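Protein toll (Drosophila melanogaster, PDB 4LXR) binds the cleaved, activated cytokine spaetzle C-106 through its leucine-rich-repeat ectodomain and so switches on Toll signalling in embryonic dorsal-ventral patterning and antifungal defence. Local coordinates at the interface of chains A and B. Residues are numbered along the deposited sequence; one frame, centred on the assembly and turned at random. Chains: chain A, Protein toll; chain B, Protein spaetzle C-106.

Contact 1: the interface of chains A and B. Residues chain A 203, 226-227, 251, 277; chain B 58-59.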
# COMPACT_ATOMS: atom_id res chain seq x y z
N SER A 203 -22.34 -25.32 3.29
CA SER A 203 -21.56 -26.12 4.25
C SER A 203 -22.42 -27.20 4.88
O SER A 203 -22.45 -27.35 6.10
CB SER A 203 -20.94 -25.24 5.34
OG SER A 203 -19.90 -24.44 4.81
N HIS A 226 -23.17 -23.50 -1.60
CA HIS A 226 -21.71 -23.57 -1.61
C HIS A 226 -21.17 -24.52 -0.54
O HIS A 226 -21.81 -24.74 0.48
CB HIS A 226 -21.05 -22.18 -1.60
CG HIS A 226 -20.95 -21.50 -0.26
ND1 HIS A 226 -21.85 -20.54 0.17
CD2 HIS A 226 -19.99 -21.56 0.70
CE1 HIS A 226 -21.48 -20.09 1.35
NE2 HIS A 226 -20.35 -20.69 1.70
N ASP A 227 -20.02 -25.13 -0.84
CA ASP A 227 -19.34 -26.07 0.06
C ASP A 227 -20.24 -27.21 0.55
O ASP A 227 -20.45 -27.40 1.75
CB ASP A 227 -18.73 -25.32 1.26
CG ASP A 227 -18.00 -26.25 2.21
OD1 ASP A 227 -17.35 -27.21 1.73
OD2 ASP A 227 -18.11 -26.05 3.44
N ALA A 251 -17.23 -23.51 -4.04
CA ALA A 251 -16.55 -24.40 -3.12
C ALA A 251 -17.09 -25.82 -3.17
O ALA A 251 -17.19 -26.49 -2.16
CB ALA A 251 -16.59 -23.84 -1.69
N ARG A 277 -13.13 -26.90 -5.88
CA ARG A 277 -12.02 -27.53 -5.16
C ARG A 277 -11.26 -28.53 -6.02
O ARG A 277 -10.28 -29.10 -5.57
CB ARG A 277 -12.53 -28.20 -3.87
CG ARG A 277 -13.26 -27.24 -2.91
CD ARG A 277 -12.38 -26.05 -2.47
NE ARG A 277 -13.04 -25.25 -1.44
CZ ARG A 277 -12.63 -24.06 -1.00
NH1 ARG A 277 -11.54 -23.50 -1.50
NH2 ARG A 277 -13.33 -23.43 -0.06
N ALA B 58 -16.29 -20.42 4.24
CA ALA B 58 -16.27 -21.66 3.47
C ALA B 58 -16.10 -21.46 1.95
O ALA B 58 -16.09 -22.43 1.20
CB ALA B 58 -17.53 -22.47 3.76
N ASN B 59 -16.01 -20.21 1.51
CA ASN B 59 -15.78 -19.87 0.10
C ASN B 59 -14.54 -18.97 -0.10
O ASN B 59 -14.61 -17.91 -0.71
CB ASN B 59 -17.02 -19.19 -0.53
CG ASN B 59 -16.86 -18.95 -2.04
OD1 ASN B 59 -16.05 -19.61 -2.69
ND2 ASN B 59 -17.65 -18.00 -2.60
O HOH W 1 -19.10 -19.46 4.16
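B:Ala58, from a loop of the cystine-knot cytokine spaetzle, sets its methyl group against A:Asp227 and A:His226 on the concave side of Toll's leucine-rich-repeat solenoid. It hides 64 Å² beneath the receptor, and its small side chain suits a place where three receptor groups converge on one carbon. A:Ser203 OG reaches to 3.3 Å from B:Ala58 CB, and A:Asp227 OD2 and the imidazole atom A:His226 NE2 lie a little further from that methyl. The polar groups around the methyl are tied together: the hydroxyl A:Ser203 OG donates at 2.8 Å to the carboxylate oxygen A:Asp227 OD2, which accepts through its anti lone pair, away from the other carboxylate oxygen, and the bond links neighbouring repeats.

A:Asp227 turns its CG anti to the backbone N (chi1 -179°), which carries the carboxylate towards A:Ser203 and past the cytokine methyl. An alanine here is likely to leave the hydroxyl of A:Ser203 without its acceptor, free to turn, and to open a gap beside the methyl of B:Ala58.

A:His226 buries 23 Å² and works in two ways. Its CG sits between the backbone N and the carbonyl carbon (chi1 81°), and the ring stands beside both cytokine residues. The carbon CD2 of A:His226 packs 4.0 Å from B:Asn59 CB, while NE2 meets a water in the plane of the ring; that water also bonds to the backbone amide B:Ala58 N. Histidine suits this place because one ring offers both a carbon edge for packing and a polar nitrogen. The ring and the amide of B:Asn59 are inclined by 39°, so they do not stack.

On the carbonyl side of B:Ala58, the guanidinium nitrogen A:Arg277 NH2 gives a weak, bent bond to the backbone oxygen B:Ala58 O at 3.2 Å. A:Ala251 CB also lies near this oxygen, and its short side chain probably leaves the arginine room to approach.

Contact 2: the interface of chains A and B. Residues chain A 129, 153, 155; chain B 5, 7, 56.
With CG anti to the backbone N (chi1 164°) and a bend at chi3, A:Arg129 turns its guanidinium over that of B:Arg7, whose own chain is folded at chi2 and chi3. The receptor residues come from strands 127-131 and 151-155 of the leucine-rich-repeat solenoid; B:Arg7 and B:Asp5 belong to strand 5-7 of the cystine-knot cytokine spaetzle.

The two guanidinium planes are 6° apart and stacked, with A:Arg129 CZ 3.5 Å from B:Arg7 NH1. The stacked pair is probably favoured by A:Glu153, which extends its chain to bring its carboxylate to the edge of B:Arg7. NH1 and NH2 grip the carboxylate end-on. B:Arg7 NH2 bonds to A:Glu153 OE2 at 2.9 Å in a salt bridge and also donates to OE1. B:Arg7 NH1 donates to A:Glu153 OE1 at 3.3 Å. OE1 therefore takes two N-H groups, both from the same face of the carboxylate. The acceptors lie in or near the guanidinium plane, but that plane is turned 32° from the carboxylate. Arginine suits this place because its flat head can pair at an edge while stacking on its faces.

Opposite A:Arg129, the other face of B:Arg7 meets the ring edge of B:Phe56, whose CZ stands 3.7 Å above the guanidinium centre. This aromatic partner from the same chain probably limits rocking of the guanidinium. B:Phe56 also touches the receptor, its CE1 lying 3.8 Å from A:Arg155 NH2.

At the NE edge of A:Arg129, a water close to the guanidinium plane appears to bridge to B:Asp5 OD2, though it is modelled very near NE and the details are uncertain. This aspartate, with OD2 4.3 Å from A:Arg129 NH2, is likely to contribute a further negative charge near the arginines without direct contact.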
# COMPACT_ATOMS: atom_id res chain seq x y z
N ARG A 129 -32.64 -17.25 16.30
CA ARG A 129 -31.43 -18.01 15.97
C ARG A 129 -31.04 -18.91 17.12
O ARG A 129 -30.98 -18.47 18.27
CB ARG A 129 -30.25 -17.09 15.62
CG ARG A 129 -28.91 -17.85 15.67
CD ARG A 129 -27.81 -17.22 14.77
NE ARG A 129 -27.22 -16.01 15.32
CZ ARG A 129 -26.23 -15.96 16.21
NH1 ARG A 129 -25.68 -17.07 16.72
NH2 ARG A 129 -25.78 -14.76 16.60
N GLU A 153 -32.70 -19.17 11.86
CA GLU A 153 -31.38 -19.73 11.72
C GLU A 153 -31.18 -20.80 12.74
O GLU A 153 -31.41 -20.59 13.93
CB GLU A 153 -30.28 -18.63 11.87
CG GLU A 153 -28.82 -19.21 11.82
CD GLU A 153 -27.73 -18.11 11.62
OE1 GLU A 153 -26.52 -18.37 11.83
OE2 GLU A 153 -28.10 -16.97 11.26
N ARG A 155 -28.29 -23.76 13.86
CA ARG A 155 -26.98 -24.30 13.64
C ARG A 155 -26.65 -25.24 14.77
O ARG A 155 -26.32 -24.80 15.87
CB ARG A 155 -25.93 -23.18 13.59
CG ARG A 155 -24.60 -23.73 13.13
CD ARG A 155 -23.54 -22.71 12.97
NE ARG A 155 -23.70 -21.76 11.87
CZ ARG A 155 -22.65 -21.10 11.38
NH1 ARG A 155 -21.46 -21.36 11.89
NH2 ARG A 155 -22.75 -20.20 10.41
N ASP B 5 -29.07 -7.55 12.23
CA ASP B 5 -28.06 -8.11 13.11
C ASP B 5 -26.76 -8.17 12.33
O ASP B 5 -26.74 -8.64 11.20
CB ASP B 5 -28.48 -9.52 13.52
CG ASP B 5 -27.58 -10.12 14.58
OD1 ASP B 5 -27.09 -9.40 15.48
OD2 ASP B 5 -27.38 -11.35 14.52
N ARG B 7 -23.11 -9.75 11.74
CA ARG B 7 -22.38 -10.95 12.08
C ARG B 7 -20.89 -10.68 11.83
O ARG B 7 -20.54 -9.95 10.92
CB ARG B 7 -22.85 -12.12 11.23
CG ARG B 7 -24.34 -12.40 11.33
CD ARG B 7 -24.78 -12.77 12.75
NE ARG B 7 -24.30 -14.08 13.18
CZ ARG B 7 -24.88 -15.24 12.85
NH1 ARG B 7 -24.39 -16.38 13.28
NH2 ARG B 7 -25.95 -15.24 12.06
N PHE B 56 -18.36 -18.22 8.40
CA PHE B 56 -18.68 -17.62 7.10
C PHE B 56 -17.49 -17.61 6.15
O PHE B 56 -17.38 -16.75 5.28
CB PHE B 56 -19.24 -16.20 7.28
CG PHE B 56 -20.32 -16.12 8.31
CD1 PHE B 56 -21.56 -16.72 8.08
CD2 PHE B 56 -20.10 -15.50 9.53
CE1 PHE B 56 -22.55 -16.69 9.03
CE2 PHE B 56 -21.09 -15.46 10.48
CZ PHE B 56 -22.32 -16.05 10.24
O HOH W 2 -27.91 -13.85 14.50

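About 17 Å separates the C-alpha centres of contact 1 and contact 2, which share no residue but lie along the same concave surface of Toll. On the receptor, contact 2 uses neighbouring strands 127-131 and 151-155, whereas contact 1 draws on loop residues further along the solenoid. The cytokine ties them together: residues 56, 58 and 59 fall in one short stretch, with B:Phe56 supporting the charged contact and its near neighbours packing a methyl among receptor side chains in contact 1. Strand 5-7 adds a second segment at contact 2. Engagement of several repeats would help orient the spaetzle homodimer on its single receptor.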